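Local coordinates for protein TlmII (PDB 4HVM) that probably acts in tallysomycin biosynthesis as a condensation-domain family member, a family generally associated with binding phosphopantetheine, at residues 47-52 / 132-137; 79-84 / 118-123; 218-223 / 428-433; 279-284 / 298-303. One frame throughout, in Å; residues are numbered along the deposited sequence.

Contact 1: 47-52 / 132-137; sequences IDDDRL and TDVVLG
Of the two carboxylates near this contact, Asp49 touches the other segment and Asp133 points away from it. The setting is an alpha/beta layer arrangement: the N-terminal turn of helix 49-62 packs on a face of the five-stranded mixed sheet, as in the CoA-acyltransferase-like fold of condensation domains. Asp49 points its OD1 at a methyl, Val134 CG2, 3.8 Å away. Its OD2 forms a salt bridge with Arg128, so the charge is satisfied outside the two segments. Asp133 OD1 takes a hydrogen bond from Thr132 OG1 at 2.9 Å. The hydroxyl arrives from above the carboxylate plane, 42° out of it. The same oxygen also pairs with Ser44 OG on the adjoining strand 36-44.

Asp48 is the N-cap, and Leu52 N bonds to Asp48 O at 2.9 Å to close the first helical turn. Asp48 N is held by Tyr161 OH.

Val134 is the central residue on the strand. Ile47 comes from just before the helix and crosses Val134 obliquely. CG1 of Ile47 lies anti to the carbonyl carbon (chi1 -57°), and the extended end places CD1 3.8 Å from Thr132 O. Leu52 comes from the helix, with CG anti to its backbone N (chi1 -178°), and meets Val134 tip to tip. Leu126 of strand 122-128 lies next to both Leu52 and Asp49. Val134 divides its surface: CB and CG2 meet Ile47, with Ile47 CD1 3.9 Å from Val134 CB, CG2 also meeting Asp49, while Val134 CG1 meets Leu52 CD2 at 4.0 Å.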
# COMPACT_ATOMS: atom_id res chain seq x y z
N ILE A 47 -23.04 -8.38 -19.00
CA ILE A 47 -22.78 -7.07 -18.41
C ILE A 47 -23.17 -5.93 -19.36
O ILE A 47 -22.70 -5.88 -20.50
CB ILE A 47 -21.30 -6.91 -18.02
CG1 ILE A 47 -20.88 -8.02 -17.05
CG2 ILE A 47 -21.04 -5.54 -17.41
CD1 ILE A 47 -19.39 -8.04 -16.76
N ASP A 48 -24.02 -5.04 -18.88
CA ASP A 48 -24.40 -3.85 -19.65
C ASP A 48 -23.38 -2.74 -19.42
O ASP A 48 -23.30 -2.16 -18.33
CB ASP A 48 -25.80 -3.39 -19.22
CG ASP A 48 -26.44 -2.44 -20.22
OD1 ASP A 48 -25.72 -1.94 -21.12
OD2 ASP A 48 -27.65 -2.19 -20.10
N ASP A 49 -22.58 -2.46 -20.45
CA ASP A 49 -21.51 -1.48 -20.34
C ASP A 49 -22.01 -0.09 -19.97
O ASP A 49 -21.45 0.58 -19.10
CB ASP A 49 -20.70 -1.41 -21.64
CG ASP A 49 -19.76 -2.58 -21.81
OD1 ASP A 49 -19.56 -3.34 -20.83
OD2 ASP A 49 -19.21 -2.75 -22.92
N ASP A 50 -23.08 0.35 -20.64
CA ASP A 50 -23.64 1.67 -20.40
C ASP A 50 -24.17 1.78 -18.98
O ASP A 50 -24.07 2.84 -18.35
CB ASP A 50 -24.75 1.96 -21.41
CG ASP A 50 -24.24 2.04 -22.84
OD1 ASP A 50 -23.20 2.69 -23.06
OD2 ASP A 50 -24.87 1.43 -23.73
N ARG A 51 -24.74 0.69 -18.47
CA ARG A 51 -25.25 0.66 -17.11
C ARG A 51 -24.10 0.73 -16.12
O ARG A 51 -24.19 1.40 -15.09
CB ARG A 51 -26.07 -0.61 -16.87
CG ARG A 51 -26.68 -0.70 -15.48
CD ARG A 51 -27.68 0.42 -15.24
NE ARG A 51 -27.99 0.58 -13.82
CZ ARG A 51 -27.39 1.45 -13.02
NH1 ARG A 51 -26.43 2.24 -13.48
NH2 ARG A 51 -27.75 1.53 -11.74
N LEU A 52 -23.01 0.03 -16.44
CA LEU A 52 -21.83 0.04 -15.59
C LEU A 52 -21.13 1.39 -15.64
O LEU A 52 -20.63 1.88 -14.62
CB LEU A 52 -20.86 -1.07 -16.01
CG LEU A 52 -19.59 -1.23 -15.18
CD1 LEU A 52 -19.91 -1.50 -13.72
CD2 LEU A 52 -18.73 -2.34 -15.76
N THR A 132 -18.05 -11.70 -22.42
CA THR A 132 -18.49 -11.96 -21.06
C THR A 132 -17.67 -11.21 -20.01
O THR A 132 -18.16 -10.91 -18.93
CB THR A 132 -18.44 -13.47 -20.72
OG1 THR A 132 -17.10 -13.95 -20.84
CG2 THR A 132 -19.34 -14.26 -21.67
N ASP A 133 -16.42 -10.91 -20.34
CA ASP A 133 -15.48 -10.35 -19.37
C ASP A 133 -15.28 -8.84 -19.49
O ASP A 133 -14.96 -8.32 -20.56
CB ASP A 133 -14.12 -11.06 -19.46
CG ASP A 133 -14.17 -12.47 -18.90
OD1 ASP A 133 -15.27 -13.06 -18.83
OD2 ASP A 133 -13.10 -13.00 -18.53
N VAL A 134 -15.46 -8.14 -18.37
CA VAL A 134 -15.21 -6.71 -18.29
C VAL A 134 -14.39 -6.39 -17.04
O VAL A 134 -14.75 -6.82 -15.94
CB VAL A 134 -16.51 -5.91 -18.23
CG1 VAL A 134 -16.22 -4.43 -18.01
CG2 VAL A 134 -17.32 -6.11 -19.49
N VAL A 135 -13.30 -5.65 -17.21
CA VAL A 135 -12.49 -5.22 -16.08
C VAL A 135 -12.81 -3.79 -15.66
O VAL A 135 -12.76 -2.88 -16.48
CB VAL A 135 -10.99 -5.34 -16.38
CG1 VAL A 135 -10.17 -4.64 -15.29
CG2 VAL A 135 -10.58 -6.80 -16.50
N LEU A 136 -13.16 -3.62 -14.39
CA LEU A 136 -13.32 -2.29 -13.82
C LEU A 136 -12.07 -1.96 -13.02
O LEU A 136 -11.83 -2.55 -11.97
CB LEU A 136 -14.54 -2.24 -12.90
CG LEU A 136 -14.81 -0.90 -12.22
CD1 LEU A 136 -15.45 0.11 -13.17
CD2 LEU A 136 -15.65 -1.09 -10.98
N GLY A 137 -11.28 -1.02 -13.52
CA GLY A 137 -10.03 -0.69 -12.87
C GLY A 137 -10.00 0.73 -12.33
O GLY A 137 -10.71 1.60 -12.81

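Contact 2: 79-84 / 118-123; sequences RTRENA and RDPLVR
Arg81 and Pro120 carry this surface contact. It joins the loop after strand 76-80, in the small three-stranded sheet, to the lead-in of strand 122-128 in the five-stranded sheet. Both belong to the condensation-domain region.

The Arg81 chain leaves with CG anti to its backbone N and then bends at chi3 (60°). The bend brings the guanidinium back over its own loop. NE donates to Asn83 O at 3.0 Å, with that oxygen tilted 26° out of the guanidinium plane. NH2 donates to Ala84 O at 2.9 Å. This bond lies in the carbonyl plane, on a lone pair, and close to the guanidinium plane. The loop 81-84 is thus bracketed by a side chain of its own.

Pro120 lies over one guanidinium face and crosses it obliquely. Its CB is 3.4 Å from Arg81 NH2, and its CA is 3.7 Å from Arg81 CZ. Arg118 adds little: its carbonyl O is 4.1 Å from Arg81 CD.

Two waters sit at the guanidinium edge, in plane. Water 1 accepts from Arg81 NH2 and from Val122 N. Water 2 accepts from Arg81 NH1 and, at 2.6 Å, from Leu121 N. Asn69 OD1 is a further partner of NH1.

Each guanidinium nitrogen therefore has an uncharged acceptor, and each water oxygen bridges two donors, one from Arg81 and one from an amide. The Arg81 charge is probably eased by neutral carbonyls and water, with no ion pair between the segments.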
# COMPACT_ATOMS: atom_id res chain seq x y z
N ARG A 79 -9.25 20.91 -3.11
CA ARG A 79 -10.18 21.65 -3.95
C ARG A 79 -11.08 20.67 -4.70
O ARG A 79 -10.59 19.79 -5.41
CB ARG A 79 -9.39 22.50 -4.95
CG ARG A 79 -10.23 23.38 -5.86
CD ARG A 79 -9.35 24.05 -6.92
NE ARG A 79 -10.04 25.14 -7.61
CZ ARG A 79 -10.05 26.41 -7.18
NH1 ARG A 79 -9.42 26.74 -6.07
NH2 ARG A 79 -10.70 27.34 -7.88
N THR A 80 -12.39 20.81 -4.53
CA THR A 80 -13.32 19.86 -5.13
C THR A 80 -13.74 20.27 -6.54
O THR A 80 -14.44 21.26 -6.73
CB THR A 80 -14.57 19.65 -4.26
OG1 THR A 80 -14.16 19.26 -2.95
CG2 THR A 80 -15.45 18.57 -4.86
N ARG A 81 -13.30 19.48 -7.52
CA ARG A 81 -13.62 19.72 -8.92
C ARG A 81 -15.09 19.41 -9.17
O ARG A 81 -15.62 18.41 -8.68
CB ARG A 81 -12.72 18.85 -9.79
CG ARG A 81 -12.54 19.32 -11.22
CD ARG A 81 -11.49 18.48 -11.94
NE ARG A 81 -11.84 17.06 -11.99
CZ ARG A 81 -11.32 16.13 -11.20
NH1 ARG A 81 -10.40 16.45 -10.29
NH2 ARG A 81 -11.70 14.86 -11.32
N GLU A 82 -15.75 20.27 -9.94
CA GLU A 82 -17.18 20.12 -10.21
C GLU A 82 -17.48 18.97 -11.18
O GLU A 82 -18.38 18.17 -10.94
CB GLU A 82 -17.76 21.43 -10.74
CG GLU A 82 -17.63 22.59 -9.77
CD GLU A 82 -18.25 23.87 -10.29
OE1 GLU A 82 -18.06 24.18 -11.49
OE2 GLU A 82 -18.95 24.55 -9.51
N ASN A 83 -16.73 18.91 -12.27
CA ASN A 83 -16.90 17.85 -13.26
C ASN A 83 -15.83 16.77 -13.10
O ASN A 83 -14.64 17.07 -13.05
CB ASN A 83 -16.88 18.41 -14.68
CG ASN A 83 -18.12 19.22 -15.01
OD1 ASN A 83 -18.92 19.56 -14.13
ND2 ASN A 83 -18.30 19.55 -16.29
N ALA A 84 -16.27 15.52 -13.01
CA ALA A 84 -15.36 14.40 -12.80
C ALA A 84 -14.37 14.23 -13.95
O ALA A 84 -13.17 14.39 -13.76
CB ALA A 84 -16.14 13.12 -12.56
N ARG A 118 -4.75 20.19 -11.38
CA ARG A 118 -5.69 20.39 -12.47
C ARG A 118 -6.40 19.12 -12.92
O ARG A 118 -7.62 19.11 -13.10
CB ARG A 118 -4.98 21.02 -13.68
CG ARG A 118 -4.45 22.42 -13.43
CD ARG A 118 -3.89 23.02 -14.72
NE ARG A 118 -2.91 22.14 -15.35
CZ ARG A 118 -2.24 22.43 -16.46
NH1 ARG A 118 -2.43 23.58 -17.08
NH2 ARG A 118 -1.36 21.56 -16.95
N ASP A 119 -5.63 18.04 -13.10
CA ASP A 119 -6.16 16.81 -13.69
C ASP A 119 -6.85 15.91 -12.68
O ASP A 119 -6.56 15.97 -11.48
CB ASP A 119 -5.03 16.05 -14.38
CG ASP A 119 -4.15 16.94 -15.23
OD1 ASP A 119 -4.66 17.93 -15.79
OD2 ASP A 119 -2.94 16.64 -15.34
N PRO A 120 -7.78 15.07 -13.16
CA PRO A 120 -8.41 14.06 -12.29
C PRO A 120 -7.38 13.09 -11.72
O PRO A 120 -6.59 12.52 -12.48
CB PRO A 120 -9.37 13.33 -13.24
CG PRO A 120 -8.92 13.68 -14.62
CD PRO A 120 -8.37 15.07 -14.51
N LEU A 121 -7.39 12.91 -10.41
CA LEU A 121 -6.40 12.07 -9.73
C LEU A 121 -6.93 10.67 -9.43
O LEU A 121 -6.21 9.82 -8.91
CB LEU A 121 -5.92 12.75 -8.44
CG LEU A 121 -5.30 14.13 -8.62
CD1 LEU A 121 -4.85 14.69 -7.28
CD2 LEU A 121 -4.13 14.07 -9.58
N VAL A 122 -8.20 10.44 -9.75
CA VAL A 122 -8.80 9.12 -9.63
C VAL A 122 -9.51 8.77 -10.92
O VAL A 122 -10.58 9.30 -11.22
CB VAL A 122 -9.80 9.05 -8.46
CG1 VAL A 122 -10.51 7.70 -8.46
CG2 VAL A 122 -9.09 9.29 -7.14
N ARG A 123 -8.91 7.88 -11.70
CA ARG A 123 -9.47 7.48 -12.99
C ARG A 123 -10.08 6.08 -12.92
O ARG A 123 -9.43 5.14 -12.48
CB ARG A 123 -8.38 7.53 -14.07
CG ARG A 123 -7.86 8.93 -14.35
CD ARG A 123 -6.57 8.92 -15.13
NE ARG A 123 -5.55 9.74 -14.48
CZ ARG A 123 -4.31 9.34 -14.23
NH1 ARG A 123 -3.91 8.13 -14.59
NH2 ARG A 123 -3.46 10.16 -13.63
O HOH W 1 -10.81 12.01 -10.21
O HOH W 2 -9.05 14.00 -8.70

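Contact 3: 218-223 / 428-433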
# COMPACT_ATOMS: atom_id res chain seq x y z
N SER A 218 11.60 -10.75 -8.30
CA SER A 218 11.43 -12.19 -8.23
C SER A 218 10.06 -12.50 -7.63
O SER A 218 9.56 -11.75 -6.80
CB SER A 218 12.52 -12.81 -7.36
OG SER A 218 13.80 -12.40 -7.78
N ARG A 219 9.45 -13.61 -8.06
CA ARG A 219 8.12 -13.97 -7.59
C ARG A 219 8.03 -15.40 -7.08
O ARG A 219 8.64 -16.32 -7.64
CB ARG A 219 7.08 -13.75 -8.70
CG ARG A 219 6.91 -12.29 -9.09
CD ARG A 219 5.90 -12.12 -10.20
NE ARG A 219 5.84 -10.74 -10.66
CZ ARG A 219 6.66 -10.22 -11.57
NH1 ARG A 219 7.60 -10.97 -12.11
NH2 ARG A 219 6.54 -8.95 -11.93
N LEU A 220 7.27 -15.58 -6.01
CA LEU A 220 7.00 -16.90 -5.45
C LEU A 220 5.50 -17.09 -5.30
O LEU A 220 4.86 -16.42 -4.49
CB LEU A 220 7.68 -17.05 -4.09
CG LEU A 220 7.33 -18.33 -3.31
CD1 LEU A 220 7.86 -19.56 -4.03
CD2 LEU A 220 7.87 -18.25 -1.89
N ARG A 221 4.93 -18.01 -6.07
CA ARG A 221 3.50 -18.27 -6.00
C ARG A 221 3.20 -19.24 -4.87
O ARG A 221 3.70 -20.37 -4.86
CB ARG A 221 2.98 -18.85 -7.32
CG ARG A 221 1.47 -18.83 -7.44
CD ARG A 221 1.00 -19.62 -8.65
NE ARG A 221 1.24 -21.04 -8.47
CZ ARG A 221 1.52 -21.89 -9.45
NH1 ARG A 221 1.60 -21.46 -10.70
NH2 ARG A 221 1.71 -23.17 -9.18
N VAL A 222 2.39 -18.79 -3.92
CA VAL A 222 2.02 -19.61 -2.77
C VAL A 222 0.57 -20.05 -2.89
O VAL A 222 -0.31 -19.22 -3.14
CB VAL A 222 2.21 -18.84 -1.45
CG1 VAL A 222 1.56 -19.57 -0.29
CG2 VAL A 222 3.69 -18.61 -1.18
N PRO A 223 0.31 -21.35 -2.74
CA PRO A 223 -1.07 -21.86 -2.74
C PRO A 223 -1.88 -21.16 -1.66
O PRO A 223 -1.39 -21.00 -0.54
CB PRO A 223 -0.89 -23.34 -2.39
CG PRO A 223 0.49 -23.67 -2.84
CD PRO A 223 1.30 -22.43 -2.58
N MSE A 428 -1.74 -16.83 -3.65
CA MSE A 428 -1.10 -15.57 -3.30
C MSE A 428 0.29 -15.55 -3.92
O MSE A 428 1.00 -16.55 -3.91
CB MSE A 428 -0.99 -15.44 -1.78
CG MSE A 428 -2.33 -15.34 -1.07
SE MSE A 428 -3.26 -13.69 -1.52
CE MSE A 428 -2.59 -12.52 -0.11
N VAL A 429 0.67 -14.41 -4.49
CA VAL A 429 1.98 -14.27 -5.10
C VAL A 429 2.83 -13.25 -4.35
O VAL A 429 2.43 -12.10 -4.20
CB VAL A 429 1.89 -13.87 -6.58
CG1 VAL A 429 3.27 -13.63 -7.16
CG2 VAL A 429 1.16 -14.95 -7.36
N ILE A 430 3.98 -13.69 -3.87
CA ILE A 430 4.92 -12.81 -3.19
C ILE A 430 5.86 -12.14 -4.20
O ILE A 430 6.67 -12.80 -4.84
CB ILE A 430 5.76 -13.58 -2.15
CG1 ILE A 430 4.84 -14.20 -1.09
CG2 ILE A 430 6.77 -12.66 -1.51
CD1 ILE A 430 5.58 -15.02 -0.05
N VAL A 431 5.74 -10.82 -4.33
CA VAL A 431 6.58 -10.08 -5.27
C VAL A 431 7.75 -9.42 -4.54
O VAL A 431 7.55 -8.58 -3.66
CB VAL A 431 5.78 -9.02 -6.04
CG1 VAL A 431 6.67 -8.34 -7.06
CG2 VAL A 431 4.58 -9.64 -6.71
N LEU A 432 8.97 -9.80 -4.91
CA LEU A 432 10.17 -9.32 -4.22
C LEU A 432 10.97 -8.37 -5.09
O LEU A 432 11.31 -8.69 -6.23
CB LEU A 432 11.05 -10.50 -3.81
CG LEU A 432 12.43 -10.16 -3.25
CD1 LEU A 432 12.31 -9.49 -1.89
CD2 LEU A 432 13.30 -11.40 -3.16
N ASP A 433 11.28 -7.20 -4.54
CA ASP A 433 12.11 -6.21 -5.23
C ASP A 433 13.41 -6.01 -4.45
O ASP A 433 13.39 -5.48 -3.34
CB ASP A 433 11.36 -4.89 -5.37
CG ASP A 433 10.13 -5.00 -6.26
OD1 ASP A 433 10.22 -5.64 -7.33
OD2 ASP A 433 9.07 -4.47 -5.87
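Strand 218-223 is an outermost strand of the six-stranded mixed sheet and pairs antiparallel with 428-433, their directions 161° apart. Three hydrogen-bonded pairs, Ser218 with Leu432, Leu220 with Ile430 and Val222 with Met428, give six N-H...O bonds. They are not equally placed. Val222 N meets Met428 O nearly along the C=O axis, at 2.6 Å. Leu220 N sits on a lone pair of Ile430 O, at 3.1 Å. Ile430 N instead lies above the carbonyl plane of Leu220 O, at 2.9 Å. A CA-H...O contact from Arg219 CA to Ile430 O, at 3.3 Å, adds to the pairing.

Apolar contacts lie on the face that carries Leu220, Val222 and Ile430, with Ser218, Leu432 and Met428. Ile430 CD1 is 4.2 Å from Val222 CG2 and 4.4 Å from Leu220 CD2. Met454 of helix 445-459 packs there against both Leu220 and Val222. Residue 428 is selenomethionine; its chain bends at chi2 and chi3, away from 218-223.

Aliphatic contacts of charged residues lie on the other face. Val429 sits between two arginines: its CG2 is 3.9 Å from Arg221 CG, and its CG1 is 4.1 Å from Arg219 CB. The Arg219 chain is extended, whereas Arg221 bends at chi3.

The chemistry gives the strand two unlike faces. One packs against helix 445-459. On the other, methylenes rest on valine; the Arg221 end leads away, while the Arg219 guanidinium lies obliquely by Val431.

Contact 4: 279-284 / 298-303; sequences TEVDLR and DRVVFG
Strands 279-282 and 298-303 pair antiparallel in the six-stranded mixed sheet. Four backbone hydrogen bonds hold them, among them Val300 N to Thr279 O at 2.8 Å. The strand directions differ by 129°, so the pair is strongly twisted.

Thr279, Val281, Asp298 and Val300 share one face. In Thr279, OG1 is anti to the backbone N (chi1 -172°). This turns OG1 to its bond with Val361 O and leaves CG2 in the crowded position between N and the carbonyl carbon. From there CG2 reaches Phe302 CE1 at 3.5 Å and Val300 CG2 at 3.9 Å. Phe302 takes the same crowded position with its CG (chi1 65°), which swings the ring back toward Thr279. Val300 also has CG2 crowded; that methyl meets Val281 CG2 at 3.9 Å, the side chains crossing at about a right angle. Asp298 has CG anti to the backbone N, and its OD2 is bound by Tyr332 OH and Tyr335 N.

On the other face Glu280 and Arg299 lie side by side, their CG atoms touching at 3.7 Å. Glu280 bends at chi2 and Arg299 at chi3, and their charged ends do not meet. Glu280 OE2 bonds to His362 instead.

Asp282 caps helix 283-286: OD1 accepts from Arg284 N at 3.1 Å and, within a salt bridge, from Arg284 NH1 at 3.0 Å. Arg284 also bridges to Asp146, probably the aspartate of the HHxxxDG motif, which is degenerate here and lacks the second histidine.

Helix 314-330 packs on the Thr279, Val281 and Val300 side through Phe325, which meets Phe302 edge-to-face. Tyr335 of helix 335-344 touches Arg299.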
# COMPACT_ATOMS: atom_id res chain seq x y z
N THR A 279 6.50 -1.45 7.73
CA THR A 279 5.25 -2.00 7.23
C THR A 279 4.12 -0.98 7.37
O THR A 279 4.24 -0.03 8.14
CB THR A 279 4.86 -3.30 7.95
OG1 THR A 279 3.73 -3.91 7.30
CG2 THR A 279 4.52 -3.03 9.41
N GLU A 280 3.03 -1.18 6.64
CA GLU A 280 1.90 -0.26 6.71
C GLU A 280 0.90 -0.66 7.79
O GLU A 280 0.86 -1.81 8.22
CB GLU A 280 1.20 -0.16 5.35
CG GLU A 280 1.99 0.60 4.30
CD GLU A 280 2.56 -0.31 3.23
OE1 GLU A 280 1.79 -1.14 2.69
OE2 GLU A 280 3.76 -0.19 2.92
N VAL A 281 0.11 0.32 8.22
CA VAL A 281 -0.94 0.09 9.20
C VAL A 281 -2.19 0.86 8.80
O VAL A 281 -2.11 2.06 8.51
CB VAL A 281 -0.50 0.54 10.61
CG1 VAL A 281 -1.70 0.70 11.53
CG2 VAL A 281 0.49 -0.45 11.19
N ASP A 282 -3.33 0.18 8.76
CA ASP A 282 -4.60 0.83 8.44
C ASP A 282 -5.17 1.41 9.72
O ASP A 282 -5.49 0.67 10.65
CB ASP A 282 -5.58 -0.17 7.82
CG ASP A 282 -6.77 0.51 7.17
OD1 ASP A 282 -7.02 1.69 7.47
OD2 ASP A 282 -7.45 -0.15 6.35
N LEU A 283 -5.31 2.73 9.76
CA LEU A 283 -5.79 3.41 10.96
C LEU A 283 -7.29 3.21 11.21
O LEU A 283 -7.79 3.55 12.28
CB LEU A 283 -5.45 4.90 10.91
CG LEU A 283 -3.96 5.24 10.81
CD1 LEU A 283 -3.73 6.74 10.79
CD2 LEU A 283 -3.18 4.59 11.94
N ARG A 284 -7.99 2.68 10.21
CA ARG A 284 -9.41 2.38 10.35
C ARG A 284 -9.63 1.29 11.39
O ARG A 284 -10.49 1.41 12.26
CB ARG A 284 -9.99 1.93 9.01
CG ARG A 284 -9.98 2.98 7.91
CD ARG A 284 -10.45 2.38 6.59
NE ARG A 284 -10.40 3.35 5.50
CZ ARG A 284 -9.30 3.63 4.81
NH1 ARG A 284 -8.16 3.01 5.09
NH2 ARG A 284 -9.34 4.52 3.83
N ASP A 298 -0.79 4.40 7.15
CA ASP A 298 0.52 4.96 7.44
C ASP A 298 1.55 3.86 7.69
O ASP A 298 1.19 2.72 7.96
CB ASP A 298 0.43 5.88 8.66
CG ASP A 298 1.64 6.78 8.81
OD1 ASP A 298 2.30 7.08 7.79
OD2 ASP A 298 1.92 7.20 9.95
N ARG A 299 2.82 4.22 7.58
CA ARG A 299 3.91 3.27 7.78
C ARG A 299 4.50 3.37 9.19
O ARG A 299 4.71 4.47 9.70
CB ARG A 299 5.00 3.48 6.73
CG ARG A 299 4.61 3.03 5.34
CD ARG A 299 5.68 3.42 4.32
NE ARG A 299 5.67 4.86 4.05
CZ ARG A 299 6.52 5.47 3.23
NH1 ARG A 299 7.46 4.78 2.60
NH2 ARG A 299 6.43 6.78 3.05
N VAL A 300 4.77 2.22 9.80
CA VAL A 300 5.45 2.19 11.09
C VAL A 300 6.80 1.49 10.98
O VAL A 300 6.96 0.54 10.21
CB VAL A 300 4.59 1.51 12.18
CG1 VAL A 300 3.28 2.27 12.36
CG2 VAL A 300 4.31 0.06 11.83
N VAL A 301 7.78 1.98 11.73
CA VAL A 301 9.12 1.39 11.74
C VAL A 301 9.33 0.64 13.04
O VAL A 301 9.20 1.21 14.13
CB VAL A 301 10.20 2.46 11.58
CG1 VAL A 301 11.59 1.84 11.65
CG2 VAL A 301 10.01 3.22 10.28
N PHE A 302 9.64 -0.65 12.94
CA PHE A 302 9.84 -1.49 14.13
C PHE A 302 11.07 -2.37 13.97
O PHE A 302 11.51 -2.66 12.86
CB PHE A 302 8.61 -2.35 14.41
CG PHE A 302 8.31 -3.37 13.34
CD1 PHE A 302 7.68 -3.00 12.17
CD2 PHE A 302 8.65 -4.70 13.53
CE1 PHE A 302 7.41 -3.94 11.19
CE2 PHE A 302 8.38 -5.63 12.56
CZ PHE A 302 7.76 -5.26 11.39
N GLY A 303 11.62 -2.81 15.10
CA GLY A 303 12.81 -3.64 15.09
C GLY A 303 12.60 -5.03 15.66
O GLY A 303 11.96 -5.20 16.69

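Overall arrangement
From the N terminus, contact 1 opens at 47-52 and closes at 132-137, bringing the start of helix 49-62 onto the five-stranded sheet. Contact 2, 79-84 with 118-123, is nested inside that loop and joins the three-stranded sheet to the same five-stranded one. They use its neighbouring strands 133-141 and 122-128; their centres are about 23 Å apart. Contact 3 opens only after this loop has closed, at 218-223, and closes at 428-433. Contact 4 is nested within it. No two contacts cross. Contacts 3 and 4 share the six-stranded sheet, one at each outermost strand, with centres about 22 Å apart. The centres of contacts 2 and 3 lie about 35 Å apart, on opposite sides of the chain's centre.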